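Local coordinates for protein putative xanthine dehydrogenase YAGS fad-binding subunit (Escherichia coli, PDB 5G5G) that binds a molybdenum ion and a pterin cytosine dinucleotide and, as part of a periplasmic aldehyde oxidase, probably oxidises aldehydes, at residues T64-D69 and S128-H133; E191-M196 and F247-A252; S306-L311 and L336-L341; L361-D366 and A701-V706; E462-D467 and P501-S506. All blocks are in the same frame, centred on the assembly; numbering follows the deposited sequence. Where two conformers were deposited one is given.

In the fold
Along the chain, interactions 1, 2 and 3 follow in series, while interaction 4 joins helix 354-372 to helix 698-710 and so closes a long loop within which interaction 5 is nested. Interaction 1, in the hammerhead domain, lies farthest out, with its centre about 50 Å from that of interaction 4. Interactions 2 and 3 both lie within one molybdopterin cofactor-binding domain, interaction 5 within the second; the nearest atoms of interactions 2 and 3 are about 8 Å apart, and the centres of interactions 2 and 5 about 18 Å. Strand 331-340 of interaction 3 is followed in the chain by helix 354-372. Only interaction 5 touches the dinucleotide; the others join parts of the surrounding fold, with interaction 2 nearby and interactions 1 and 4 remote.

Interaction 1. Residues T64-D69 and S128-H133; sequences TALDTD and SLVQAH
The carboxylate of Asp67 and the carboxamide of Gln131 meet with their planes 84° apart, so neither lies flat on the other. Gln131 NE2 comes within 3.2 Å of Asp67 OD2, a weak, bent bond; an extended side chain, with CG anti to the backbone N (chi1 175°), carries the amide to it. Beneath them Asp67 and Gln131 form an antiparallel hydrogen-bonded pair, with Asp67 N 2.8 Å from Gln131 O. At the other end Thr64 and Ala65 both face His133, a classic beta bulge: His133 O accepts from Thr64 N at 2.7 Å and from Ala65 N at 3.3 Å, and Thr64 OG1 adds a weak third bond. On the face of Leu66 and Ala132, Leu66 CD1 touches Val130 CG1 at 3.6 Å. A water donates to both Asp67 O and Leu129 O. Strand 61-67 runs between strands 104-105 and 131-136 in this small hammerhead-domain sheet, and Leu66, Val130 and Ala132 turn to Ile112 and Val115 of strand 111-117.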
# COMPACT_ATOMS: atom_id res chain seq x y z
N THR C 64 -6.54 16.01 29.69
CA THR C 64 -6.62 16.79 30.96
C THR C 64 -5.63 17.96 30.88
O THR C 64 -5.99 19.13 31.20
CB THR C 64 -6.43 15.92 32.23
OG1 THR C 64 -5.30 15.06 32.09
CG2 THR C 64 -7.68 15.04 32.44
N ALA C 65 -4.47 17.69 30.31
CA ALA C 65 -3.54 18.78 29.99
C ALA C 65 -2.64 18.48 28.78
O ALA C 65 -2.45 17.33 28.35
CB ALA C 65 -2.72 19.12 31.22
N LEU C 66 -2.12 19.55 28.23
CA LEU C 66 -1.27 19.45 27.09
C LEU C 66 -0.20 20.50 27.27
O LEU C 66 -0.44 21.67 27.05
CB LEU C 66 -2.08 19.70 25.82
CG LEU C 66 -1.28 19.54 24.54
CD1 LEU C 66 -0.62 18.16 24.45
CD2 LEU C 66 -2.18 19.73 23.31
N ASP C 67 0.96 20.09 27.74
CA ASP C 67 1.96 21.05 28.13
C ASP C 67 3.05 21.08 27.09
O ASP C 67 3.38 20.09 26.50
CB ASP C 67 2.44 20.75 29.51
CG ASP C 67 1.33 20.81 30.52
OD1 ASP C 67 0.66 21.90 30.63
OD2 ASP C 67 1.04 19.74 31.15
N THR C 68 3.52 22.28 26.79
CA THR C 68 4.37 22.45 25.63
C THR C 68 5.67 23.20 25.95
O THR C 68 6.42 23.48 25.01
CB THR C 68 3.60 23.25 24.55
OG1 THR C 68 3.27 24.52 25.11
CG2 THR C 68 2.34 22.51 24.13
N ASP C 69 5.95 23.48 27.23
CA ASP C 69 7.14 24.26 27.59
C ASP C 69 8.43 23.55 27.18
O ASP C 69 9.35 24.19 26.62
CB ASP C 69 7.25 24.58 29.09
CG ASP C 69 6.34 25.75 29.55
OD1 ASP C 69 5.57 26.31 28.81
OD2 ASP C 69 6.45 26.11 30.73
N SER C 128 8.48 14.65 20.72
CA SER C 128 8.52 13.68 21.82
C SER C 128 8.41 14.31 23.17
O SER C 128 8.16 13.63 24.12
CB SER C 128 9.88 12.92 21.88
OG SER C 128 10.14 12.49 20.60
N LEU C 129 8.74 15.60 23.26
CA LEU C 129 8.68 16.31 24.53
C LEU C 129 7.30 16.91 24.90
O LEU C 129 7.15 17.37 26.02
CB LEU C 129 9.72 17.43 24.56
CG LEU C 129 11.14 17.00 24.24
CD1 LEU C 129 12.11 18.18 24.34
CD2 LEU C 129 11.55 15.90 25.18
N VAL C 130 6.35 16.92 23.98
CA VAL C 130 5.04 17.47 24.26
C VAL C 130 4.41 16.56 25.33
O VAL C 130 4.34 15.37 25.12
CB VAL C 130 4.20 17.55 22.99
CG1 VAL C 130 2.75 17.91 23.28
CG2 VAL C 130 4.81 18.60 22.06
N GLN C 131 3.91 17.13 26.42
CA GLN C 131 3.46 16.35 27.59
C GLN C 131 1.93 16.34 27.54
O GLN C 131 1.29 17.30 27.91
CB GLN C 131 4.03 17.01 28.85
CG GLN C 131 3.58 16.43 30.18
CD GLN C 131 4.16 17.17 31.40
OE1 GLN C 131 5.38 17.18 31.59
NE2 GLN C 131 3.29 17.81 32.22
N ALA C 132 1.36 15.22 27.15
CA ALA C 132 -0.10 15.06 27.13
C ALA C 132 -0.52 14.13 28.25
O ALA C 132 0.05 13.06 28.38
CB ALA C 132 -0.55 14.48 25.82
N HIS C 133 -1.47 14.54 29.07
CA HIS C 133 -2.04 13.63 30.05
C HIS C 133 -3.55 13.54 29.84
O HIS C 133 -4.24 14.53 29.49
CB HIS C 133 -1.67 13.99 31.50
CG HIS C 133 -0.19 14.00 31.78
ND1 HIS C 133 0.40 14.97 32.56
CD2 HIS C 133 0.80 13.17 31.38
CE1 HIS C 133 1.70 14.74 32.63
NE2 HIS C 133 1.97 13.66 31.92
O HOH W 1 6.55 20.10 26.11

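Interaction 2. Residues E191-M196 and F247-A252; sequences EPHASM and FLRSDA
Ser195 at the start of strand 194-200 and Asp251 in the first turn of helix 250-262 join a helix N-terminus to a mixed beta sheet inside the molybdopterin cofactor-binding domain. Ser195 OG donates to Asp251 OD2 at 2.7 Å, approaching from above the carboxylate plane, 52° out of it. The aspartate reaches the strand because its CG sits between the backbone N and the carbonyl carbon (chi1 59°), and Asp251 OD2 lies only 3.0 Å from Ala194 C. A water donates to the same Asp251 OD2 at 2.7 Å and weakly accepts from Ala194 N, so that one carboxylate oxygen serves both the strand hydroxyl and the water. Ser195 OG is also hydrogen-bonded to Thr208 OG1 on the adjacent strand 203-208, which ties the helix to two strands at once.

Beside this polar point the aliphatic part of Arg249 packs on an imidazole. Arg249, the N-cap residue, lays its methylenes obliquely against His193, with Arg249 CG 3.7 Å from His193 CD2; ring and guanidinium planes are 84° apart, so the two do not stack. His193 NE2 is hydrogen-bonded to Gly244 O, and the His193 side chain is about 10 Å from the pterin dinucleotide. On the helix side, Ala252 CB packs 3.6 Å from Ser195 OG.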
# COMPACT_ATOMS: atom_id res chain seq x y z
N GLU C 191 2.14 8.04 -1.29
CA GLU C 191 2.50 9.37 -0.78
C GLU C 191 1.76 9.61 0.53
O GLU C 191 0.54 9.71 0.54
CB GLU C 191 2.20 10.49 -1.80
CG GLU C 191 2.52 11.90 -1.31
CD GLU C 191 1.78 13.00 -2.08
OE1 GLU C 191 0.76 12.71 -2.77
OE2 GLU C 191 2.22 14.15 -1.96
N PRO C 192 2.52 9.79 1.63
CA PRO C 192 1.89 10.18 2.87
C PRO C 192 1.18 11.49 2.66
O PRO C 192 1.68 12.37 1.92
CB PRO C 192 3.12 10.37 3.83
CG PRO C 192 4.17 9.45 3.32
CD PRO C 192 3.98 9.58 1.80
N HIS C 193 0.10 11.69 3.39
CA HIS C 193 -0.60 12.95 3.34
C HIS C 193 0.40 14.06 3.72
O HIS C 193 1.14 13.95 4.69
CB HIS C 193 -1.75 13.00 4.33
CG HIS C 193 -2.88 12.08 4.01
ND1 HIS C 193 -2.78 10.71 4.06
CD2 HIS C 193 -4.14 12.35 3.62
CE1 HIS C 193 -3.94 10.18 3.73
NE2 HIS C 193 -4.79 11.15 3.46
N ALA C 194 0.40 15.14 2.93
CA ALA C 194 1.26 16.28 3.20
C ALA C 194 0.75 17.58 2.62
O ALA C 194 0.09 17.57 1.58
CB ALA C 194 2.67 16.01 2.67
N SER C 195 1.14 18.69 3.26
CA SER C 195 0.73 20.02 2.81
C SER C 195 1.80 21.04 3.17
O SER C 195 2.53 20.88 4.18
CB SER C 195 -0.60 20.46 3.47
OG SER C 195 -1.69 19.60 3.17
N MET C 196 1.88 22.09 2.39
CA MET C 196 2.69 23.27 2.71
C MET C 196 1.81 24.49 2.61
O MET C 196 1.07 24.66 1.62
CB MET C 196 3.88 23.40 1.76
CG MET C 196 4.74 24.59 2.09
SD MET C 196 6.28 24.68 1.17
CE MET C 196 5.66 25.33 -0.38
N PHE C 247 -11.00 14.19 1.28
CA PHE C 247 -11.39 15.19 2.23
C PHE C 247 -10.17 15.89 2.84
O PHE C 247 -9.06 15.34 2.91
CB PHE C 247 -12.19 14.51 3.35
CG PHE C 247 -13.18 13.51 2.84
CD1 PHE C 247 -14.20 13.92 2.02
CD2 PHE C 247 -13.07 12.15 3.17
CE1 PHE C 247 -15.13 13.01 1.53
CE2 PHE C 247 -13.99 11.24 2.68
CZ PHE C 247 -15.01 11.67 1.86
N LEU C 248 -10.41 17.05 3.39
CA LEU C 248 -9.43 17.71 4.27
C LEU C 248 -8.96 16.81 5.42
O LEU C 248 -9.81 16.27 6.17
CB LEU C 248 -10.07 18.96 4.85
CG LEU C 248 -9.11 19.98 5.46
CD1 LEU C 248 -8.37 20.65 4.32
CD2 LEU C 248 -9.93 20.96 6.26
N ARG C 249 -7.63 16.70 5.59
CA ARG C 249 -7.05 15.95 6.70
C ARG C 249 -6.15 16.88 7.58
O ARG C 249 -5.97 18.06 7.27
CB ARG C 249 -6.26 14.78 6.16
CG ARG C 249 -7.07 13.82 5.29
CD ARG C 249 -7.34 12.45 5.96
NE ARG C 249 -8.14 12.61 7.15
CZ ARG C 249 -9.47 12.68 7.20
NH1 ARG C 249 -10.20 12.60 6.09
NH2 ARG C 249 -10.08 12.86 8.35
N SER C 250 -5.61 16.31 8.66
CA SER C 250 -4.93 17.07 9.70
C SER C 250 -3.69 17.81 9.16
O SER C 250 -3.32 18.87 9.68
CB SER C 250 -4.56 16.15 10.85
OG SER C 250 -3.70 15.09 10.43
N ASP C 251 -3.03 17.23 8.15
CA ASP C 251 -1.82 17.89 7.57
C ASP C 251 -2.11 19.32 7.03
O ASP C 251 -1.31 20.25 7.20
CB ASP C 251 -1.20 17.06 6.45
CG ASP C 251 -2.19 16.81 5.29
OD1 ASP C 251 -3.31 16.32 5.57
OD2 ASP C 251 -1.84 17.13 4.12
N ALA C 252 -3.20 19.44 6.29
CA ALA C 252 -3.62 20.68 5.66
C ALA C 252 -4.00 21.74 6.71
O ALA C 252 -3.57 22.90 6.65
CB ALA C 252 -4.78 20.38 4.74
O HOH W 2 -2.56 15.53 2.06

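Interaction 3. Residues S306-L311 and L336-L341; sequences SWSGNL and LRLATL
Ser306 to Asn310 and Leu336 to Thr340 pair as neighbouring parallel strands of a mixed five-stranded sheet, and their main chains supply the first kind of interaction. Five N-H...O bonds alternate between the strands, from Arg337 N to Ser306 O at 2.8 Å through to Leu341 N and Asn310 O at 2.9 Å. CA-H...O contacts run between them, such as Trp307 CA to Arg337 O at 3.2 Å.

The second kind is CH-pi. Arg337 CB lies 3.4 Å from the centroid of the five-membered ring of Trp307, 16° off its normal, and Arg337 CG follows over the same face at 3.6 Å from Trp307 CE2. The indole NE1 is hydrogen-bonded to Val150 O. A bend at chi2 (-75°) turns the arginine chain so that NH1 reaches Leu336 O, with Asp159 as its salt-bridge partner.

Shape makes the third: Leu341 CD1 lies 3.8 Å from Gly309 CA, and a beta carbon on that glycine would clash with the methyl.

A water donates to Ser308 OG and Arg337 O, and Ser308 OG is also hydrogen-bonded to Glu317 N. Arg337 thus divides its labour, its methylenes serving the indole while its charge is met by an acid.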
# COMPACT_ATOMS: atom_id res chain seq x y z
N SER C 306 -26.62 -5.35 6.22
CA SER C 306 -25.23 -5.10 6.58
C SER C 306 -25.10 -4.19 7.78
O SER C 306 -25.82 -3.19 7.90
CB SER C 306 -24.51 -4.48 5.39
OG SER C 306 -23.11 -4.41 5.65
N TRP C 307 -24.21 -4.59 8.67
CA TRP C 307 -23.84 -3.80 9.85
C TRP C 307 -22.43 -3.25 9.63
O TRP C 307 -21.53 -3.95 9.18
CB TRP C 307 -23.81 -4.70 11.08
CG TRP C 307 -25.13 -4.97 11.70
CD1 TRP C 307 -25.63 -4.40 12.81
CD2 TRP C 307 -26.10 -5.94 11.26
NE1 TRP C 307 -26.91 -4.92 13.07
CE2 TRP C 307 -27.18 -5.88 12.14
CE3 TRP C 307 -26.15 -6.83 10.18
CZ2 TRP C 307 -28.35 -6.70 11.97
CZ3 TRP C 307 -27.29 -7.62 9.99
CH2 TRP C 307 -28.36 -7.54 10.87
N SER C 308 -22.24 -1.99 9.98
CA SER C 308 -20.91 -1.36 10.05
C SER C 308 -21.01 -0.35 11.19
O SER C 308 -22.12 -0.06 11.68
CB SER C 308 -20.52 -0.65 8.72
OG SER C 308 -21.32 0.54 8.51
N GLY C 309 -19.88 0.18 11.59
CA GLY C 309 -19.85 1.14 12.67
C GLY C 309 -19.05 2.38 12.35
O GLY C 309 -18.23 2.40 11.42
N ASN C 310 -19.32 3.44 13.09
CA ASN C 310 -18.56 4.66 12.93
C ASN C 310 -18.71 5.56 14.14
O ASN C 310 -19.54 5.30 15.04
CB ASN C 310 -19.03 5.42 11.64
CG ASN C 310 -17.89 6.06 10.90
OD1 ASN C 310 -16.90 6.48 11.52
ND2 ASN C 310 -18.02 6.15 9.58
N LEU C 311 -17.96 6.66 14.11
CA LEU C 311 -18.07 7.68 15.12
C LEU C 311 -19.46 8.29 14.97
O LEU C 311 -20.02 8.19 13.88
CB LEU C 311 -17.03 8.77 14.88
CG LEU C 311 -15.60 8.33 15.14
CD1 LEU C 311 -14.65 9.38 14.61
CD2 LEU C 311 -15.35 8.12 16.61
N LEU C 336 -29.52 -1.30 5.99
CA LEU C 336 -28.28 -0.98 6.69
C LEU C 336 -28.51 -0.84 8.17
O LEU C 336 -29.58 -0.36 8.61
CB LEU C 336 -27.62 0.32 6.15
CG LEU C 336 -27.17 0.31 4.70
CD1 LEU C 336 -26.65 1.70 4.31
CD2 LEU C 336 -26.13 -0.79 4.47
N ARG C 337 -27.50 -1.21 8.95
CA ARG C 337 -27.52 -1.05 10.40
C ARG C 337 -26.20 -0.39 10.80
O ARG C 337 -25.12 -0.90 10.46
CB ARG C 337 -27.69 -2.40 11.04
CG ARG C 337 -28.95 -3.20 10.55
CD ARG C 337 -30.16 -2.64 11.14
NE ARG C 337 -31.34 -3.42 10.68
CZ ARG C 337 -32.05 -3.18 9.57
NH1 ARG C 337 -31.78 -2.14 8.80
NH2 ARG C 337 -33.15 -3.93 9.32
N LEU C 338 -26.29 0.72 11.52
CA LEU C 338 -25.12 1.52 11.83
C LEU C 338 -24.87 1.54 13.34
O LEU C 338 -25.65 2.14 14.09
CB LEU C 338 -25.32 2.95 11.27
CG LEU C 338 -24.13 3.88 11.49
CD1 LEU C 338 -22.83 3.38 10.91
CD2 LEU C 338 -24.53 5.23 10.93
N ALA C 339 -23.80 0.90 13.78
CA ALA C 339 -23.38 0.95 15.19
C ALA C 339 -22.53 2.18 15.42
O ALA C 339 -21.95 2.74 14.48
CB ALA C 339 -22.58 -0.28 15.56
N THR C 340 -22.42 2.54 16.70
CA THR C 340 -21.46 3.55 17.13
C THR C 340 -20.18 2.88 17.62
O THR C 340 -20.21 2.10 18.56
CB THR C 340 -22.09 4.44 18.19
OG1 THR C 340 -23.18 5.09 17.56
CG2 THR C 340 -21.09 5.51 18.67
N LEU C 341 -19.06 3.22 16.98
CA LEU C 341 -17.75 2.70 17.39
C LEU C 341 -16.82 3.87 17.54
O LEU C 341 -16.84 4.75 16.70
CB LEU C 341 -17.16 1.70 16.39
CG LEU C 341 -17.92 0.38 16.07
CD1 LEU C 341 -17.22 -0.40 14.97
CD2 LEU C 341 -18.04 -0.46 17.35
O HOH W 3 -24.07 0.05 8.08

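Interaction 4. Residues L361-D366 and A701-V706; sequences LEIAID and AIANAV
Asn704 of helix 698-710 reaches across to Glu362, Ile363 and Asp366 of helix 354-372, in a helix pair whose axes approach to 9.3 Å and cross at -36°. Each helix is backed by a sheet: Ala701, Ile702 and Ala705 lie on strand 584-596, Ala364 on strands 285-293 and 174-182.

The asparagine side chain leaves its helix with CG anti to the carbonyl carbon (chi1 -71°), which points the amide at the facing main chain. Asn704 ND2 donates to Glu362 O at 3.1 Å almost straight; the carbonyl oxygen lies in the amide plane, though the donor stands above the carbonyl's own plane. The same nitrogen also bonds Val435 O, so the amide ties in a third part of the chain. Asp366, its CG anti to the backbone N, lays its carboxylate over the amide, planes 23° apart and stacked, with Asp366 CG 3.6 Å from Asn704 CG. The carboxylate keeps a salt bridge to Arg713, and a water donates to Asp366 OD2 at 2.7 Å and to Asn704 O.

With the amide of Asn704 cut back to the methyl of an alanine, Glu362 O and Val435 O would probably lose the donor it supplies, and a gap would open under the Asp366 carboxylate. Past the polar group the helices meet through methyls, Ile363 CD1 lying 3.8 Å from Ala703 CB.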
# COMPACT_ATOMS: atom_id res chain seq x y z
N LEU C 361 -21.94 -10.82 -1.41
CA LEU C 361 -22.95 -11.28 -2.32
C LEU C 361 -22.43 -12.31 -3.32
O LEU C 361 -23.14 -13.31 -3.61
CB LEU C 361 -23.60 -10.08 -3.07
CG LEU C 361 -24.57 -10.41 -4.19
CD1 LEU C 361 -25.78 -11.13 -3.57
CD2 LEU C 361 -24.99 -9.13 -4.86
N GLU C 362 -21.23 -12.09 -3.85
CA GLU C 362 -20.69 -12.95 -4.92
C GLU C 362 -20.17 -14.30 -4.42
O GLU C 362 -20.13 -15.26 -5.19
CB GLU C 362 -19.64 -12.17 -5.74
CG GLU C 362 -20.28 -10.99 -6.45
CD GLU C 362 -21.34 -11.43 -7.47
OE1 GLU C 362 -20.98 -12.21 -8.39
OE2 GLU C 362 -22.54 -10.97 -7.38
N ILE C 363 -19.91 -14.42 -3.12
CA ILE C 363 -19.76 -15.78 -2.52
C ILE C 363 -21.13 -16.42 -2.37
O ILE C 363 -21.29 -17.59 -2.70
CB ILE C 363 -19.03 -15.79 -1.15
CG1 ILE C 363 -17.63 -15.20 -1.28
CG2 ILE C 363 -18.99 -17.18 -0.57
CD1 ILE C 363 -16.85 -15.04 0.04
N ALA C 364 -22.11 -15.69 -1.83
CA ALA C 364 -23.47 -16.21 -1.63
C ALA C 364 -24.06 -16.74 -2.91
O ALA C 364 -24.66 -17.82 -2.95
CB ALA C 364 -24.39 -15.17 -0.96
N ILE C 365 -23.84 -16.01 -4.02
CA ILE C 365 -24.34 -16.45 -5.31
C ILE C 365 -23.64 -17.76 -5.72
O ILE C 365 -24.29 -18.66 -6.25
CB ILE C 365 -24.14 -15.32 -6.36
CG1 ILE C 365 -25.09 -14.12 -6.11
CG2 ILE C 365 -24.32 -15.82 -7.81
CD1 ILE C 365 -26.56 -14.39 -6.24
N ASP C 366 -22.33 -17.85 -5.51
CA ASP C 366 -21.59 -19.08 -5.78
C ASP C 366 -22.18 -20.22 -4.94
O ASP C 366 -22.35 -21.33 -5.45
CB ASP C 366 -20.10 -18.91 -5.50
CG ASP C 366 -19.25 -19.95 -6.21
OD1 ASP C 366 -19.25 -19.98 -7.46
OD2 ASP C 366 -18.56 -20.72 -5.52
N ALA C 701 -14.23 -13.35 -6.44
CA ALA C 701 -13.75 -14.30 -7.45
C ALA C 701 -12.56 -15.09 -6.91
O ALA C 701 -12.53 -16.29 -7.06
CB ALA C 701 -13.38 -13.62 -8.73
N ILE C 702 -11.64 -14.44 -6.17
CA ILE C 702 -10.56 -15.17 -5.52
C ILE C 702 -11.07 -16.16 -4.44
O ILE C 702 -10.63 -17.31 -4.37
CB ILE C 702 -9.55 -14.16 -4.94
CG1 ILE C 702 -8.95 -13.36 -6.11
CG2 ILE C 702 -8.47 -14.86 -4.09
CD1 ILE C 702 -8.18 -12.15 -5.61
N ALA C 703 -11.94 -15.71 -3.56
CA ALA C 703 -12.55 -16.59 -2.56
C ALA C 703 -13.22 -17.82 -3.19
O ALA C 703 -13.00 -18.95 -2.72
CB ALA C 703 -13.57 -15.84 -1.71
N ASN C 704 -13.99 -17.61 -4.26
CA ASN C 704 -14.67 -18.67 -4.95
C ASN C 704 -13.65 -19.66 -5.58
O ASN C 704 -13.88 -20.85 -5.63
CB ASN C 704 -15.59 -18.08 -5.97
CG ASN C 704 -16.82 -17.37 -5.34
OD1 ASN C 704 -17.18 -17.59 -4.21
ND2 ASN C 704 -17.46 -16.55 -6.12
N ALA C 705 -12.53 -19.13 -6.08
CA ALA C 705 -11.43 -19.95 -6.62
C ALA C 705 -10.77 -20.76 -5.53
O ALA C 705 -10.42 -21.91 -5.75
CB ALA C 705 -10.39 -19.08 -7.37
N VAL C 706 -10.54 -20.16 -4.36
CA VAL C 706 -10.05 -20.92 -3.20
C VAL C 706 -10.99 -22.06 -2.80
O VAL C 706 -10.54 -23.18 -2.52
CB VAL C 706 -9.75 -20.01 -1.99
CG1 VAL C 706 -9.48 -20.82 -0.74
CG2 VAL C 706 -8.59 -19.03 -2.30
O HOH W 4 -16.33 -21.99 -6.42

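Interaction 5. Residues E462-D467 and P501-S506; sequences ETDMTD and PVSAGS. With MCN (pterin cytosine dinucleotide), chain Y.
Asp464 OD1 is gripped twice by Ser503: the hydroxyl OG donates to it at 2.6 Å, nearly along the C-O axis, and the backbone N of Ser503 donates to the same OD1 at 2.7 Å from above the carboxylate plane, 46° out of it. Asp464 N in turn donates to Pro501 O at 2.9 Å, so one residue pairs with the facing loop through both main chain and side chain. Ser503 OG also accepts from Gly505 N at 3.0 Å, an ST turn, so the same hydroxyl holds both the aspartate and the backbone N of Gly505. A water donates to Asp464 OD2 and to Ser503 O.

Replacing Asp464 by an alanine would probably leave Ser503 N and OG without their shared acceptor, so that the two loops lose this side-chain link.

Farther along, Met465 bends at chi2 (61°) to bring SD to 3.4 Å from Gly505 O, and its CE stops 4.0 Å from O2B of the pterin dinucleotide. Thr466 OG1 and Ser506 OG lie 2.7 Å apart, probably hydrogen-bonded, and Thr466 OG1 is hydrogen-bonded to the backbone O of Gln211, a residue of the molybdenum pocket. Ser506 CB lies near the diphosphate as well. The chemistry thus runs from charge at one end to methyl and methylene contacts at the cofactor, consistent with a buried carboxylate that fixes the two loops which line the diphosphate.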
# COMPACT_ATOMS: atom_id res chain seq x y z
N GLU C 462 -7.27 24.30 -18.94
CA GLU C 462 -7.18 24.52 -17.49
C GLU C 462 -8.45 24.03 -16.81
O GLU C 462 -9.55 24.45 -17.17
CB GLU C 462 -7.02 25.99 -17.17
CG GLU C 462 -5.73 26.59 -17.76
CD GLU C 462 -5.72 28.10 -17.87
OE1 GLU C 462 -6.78 28.73 -18.11
OE2 GLU C 462 -4.62 28.65 -17.79
N THR C 463 -8.29 23.22 -15.79
CA THR C 463 -9.42 22.83 -14.93
C THR C 463 -8.87 22.37 -13.56
O THR C 463 -7.76 21.88 -13.48
CB THR C 463 -10.26 21.74 -15.63
OG1 THR C 463 -11.34 21.35 -14.77
CG2 THR C 463 -9.40 20.52 -16.05
N ASP C 464 -9.65 22.50 -12.51
CA ASP C 464 -9.16 22.07 -11.20
C ASP C 464 -9.24 20.53 -10.97
O ASP C 464 -8.93 20.02 -9.87
CB ASP C 464 -9.85 22.82 -10.06
CG ASP C 464 -11.21 22.25 -9.66
OD1 ASP C 464 -11.74 21.31 -10.35
OD2 ASP C 464 -11.81 22.76 -8.67
N MET C 465 -9.67 19.81 -11.98
CA MET C 465 -9.60 18.35 -11.93
C MET C 465 -8.23 17.83 -11.54
O MET C 465 -7.23 18.45 -11.88
CB MET C 465 -9.99 17.78 -13.30
CG MET C 465 -10.02 16.28 -13.35
SD MET C 465 -11.22 15.57 -12.20
CE MET C 465 -10.84 13.88 -12.46
N THR C 466 -8.21 16.73 -10.81
CA THR C 466 -6.96 16.09 -10.38
C THR C 466 -6.63 14.85 -11.18
O THR C 466 -7.54 14.17 -11.79
CB THR C 466 -7.04 15.74 -8.87
OG1 THR C 466 -8.25 14.98 -8.63
CG2 THR C 466 -7.04 16.99 -8.07
N ASP C 467 -5.34 14.54 -11.16
CA ASP C 467 -4.80 13.29 -11.71
C ASP C 467 -4.12 12.64 -10.58
O ASP C 467 -3.03 13.06 -10.16
CB ASP C 467 -3.85 13.52 -12.91
CG ASP C 467 -3.54 12.22 -13.66
OD1 ASP C 467 -3.54 11.15 -12.98
OD2 ASP C 467 -3.34 12.31 -14.90
N PRO C 501 -11.13 26.51 -13.44
CA PRO C 501 -12.55 26.25 -13.23
C PRO C 501 -12.86 25.01 -12.44
O PRO C 501 -12.07 24.05 -12.44
CB PRO C 501 -13.08 26.10 -14.68
CG PRO C 501 -12.24 27.04 -15.46
CD PRO C 501 -10.85 26.87 -14.84
N VAL C 502 -13.99 25.03 -11.76
CA VAL C 502 -14.41 23.93 -10.90
C VAL C 502 -14.85 22.69 -11.70
O VAL C 502 -15.85 22.72 -12.47
CB VAL C 502 -15.53 24.36 -9.95
CG1 VAL C 502 -16.01 23.20 -9.08
CG2 VAL C 502 -15.04 25.52 -9.05
N SER C 503 -14.10 21.61 -11.54
CA SER C 503 -14.50 20.28 -12.00
C SER C 503 -15.23 19.48 -10.92
O SER C 503 -15.31 19.91 -9.77
CB SER C 503 -13.24 19.50 -12.41
OG SER C 503 -12.58 18.99 -11.28
N ALA C 504 -15.67 18.29 -11.28
CA ALA C 504 -16.25 17.38 -10.28
C ALA C 504 -15.21 16.66 -9.42
O ALA C 504 -15.59 16.00 -8.46
CB ALA C 504 -17.16 16.36 -10.93
N GLY C 505 -13.92 16.83 -9.73
CA GLY C 505 -12.86 16.13 -9.03
C GLY C 505 -12.76 14.64 -9.27
O GLY C 505 -13.49 14.07 -10.09
N SER C 506 -11.84 14.02 -8.54
CA SER C 506 -11.61 12.58 -8.64
C SER C 506 -12.31 11.83 -7.51
O SER C 506 -11.81 11.75 -6.42
CB SER C 506 -10.16 12.28 -8.61
OG SER C 506 -9.46 12.80 -9.71
N1 MCN Y . -10.87 5.84 -18.07
C2 MCN Y . -10.80 5.73 -19.53
N3 MCN Y . -12.26 5.65 -19.96
C4 MCN Y . -13.40 5.54 -19.29
C5 MCN Y . -13.21 5.79 -17.82
C6 MCN Y . -12.02 5.85 -17.31
O2 MCN Y . -9.91 5.75 -20.22
N4 MCN Y . -14.59 5.35 -19.74
C1' MCN Y . -9.55 5.74 -17.47
C2D MCN Y . -8.74 7.08 -17.61
O2' MCN Y . -7.34 6.79 -17.59
C3' MCN Y . -9.18 7.72 -16.40
C4D MCN Y . -9.28 6.68 -15.19
O4D MCN Y . -9.68 5.52 -16.06
O3' MCN Y . -8.38 8.84 -15.87
C5' MCN Y . -10.23 6.76 -14.15
O5' MCN Y . -11.41 7.44 -14.49
PA MCN Y . -12.66 7.26 -13.60
O1A MCN Y . -13.65 8.35 -14.00
O2A MCN Y . -13.07 5.82 -13.57
O3A MCN Y . -12.11 7.62 -12.05
PB MCN Y . -11.97 9.09 -11.48
O1B MCN Y . -13.24 9.51 -10.87
O2B MCN Y . -11.33 9.96 -12.51
O3B MCN Y . -10.85 8.81 -10.42
C10 MCN Y . -11.23 8.31 -9.07
C9' MCN Y . -11.02 6.85 -8.89
C8' MCN Y . -11.62 6.47 -7.43
S8' MCN Y . -13.10 7.07 -6.93
C7' MCN Y . -10.84 5.88 -6.67
S7' MCN Y . -11.25 5.56 -4.96
C6' MCN Y . -9.55 5.15 -7.16
C7 MCN Y . -9.62 5.22 -8.76
O9' MCN Y . -9.77 6.50 -9.22
N5' MCN Y . -8.41 6.10 -6.70
C4A MCN Y . -7.06 5.94 -7.32
N8' MCN Y . -8.30 4.77 -9.26
C4B MCN Y . -7.16 5.26 -8.72
N1' MCN Y . -5.95 4.93 -9.33
C2' MCN Y . -4.75 5.58 -9.00
N2' MCN Y . -3.66 5.28 -9.52
N3' MCN Y . -4.74 6.15 -7.76
C4' MCN Y . -5.78 6.57 -6.95
O4' MCN Y . -5.86 7.16 -5.85
O HOH W 5 -13.00 20.34 -7.79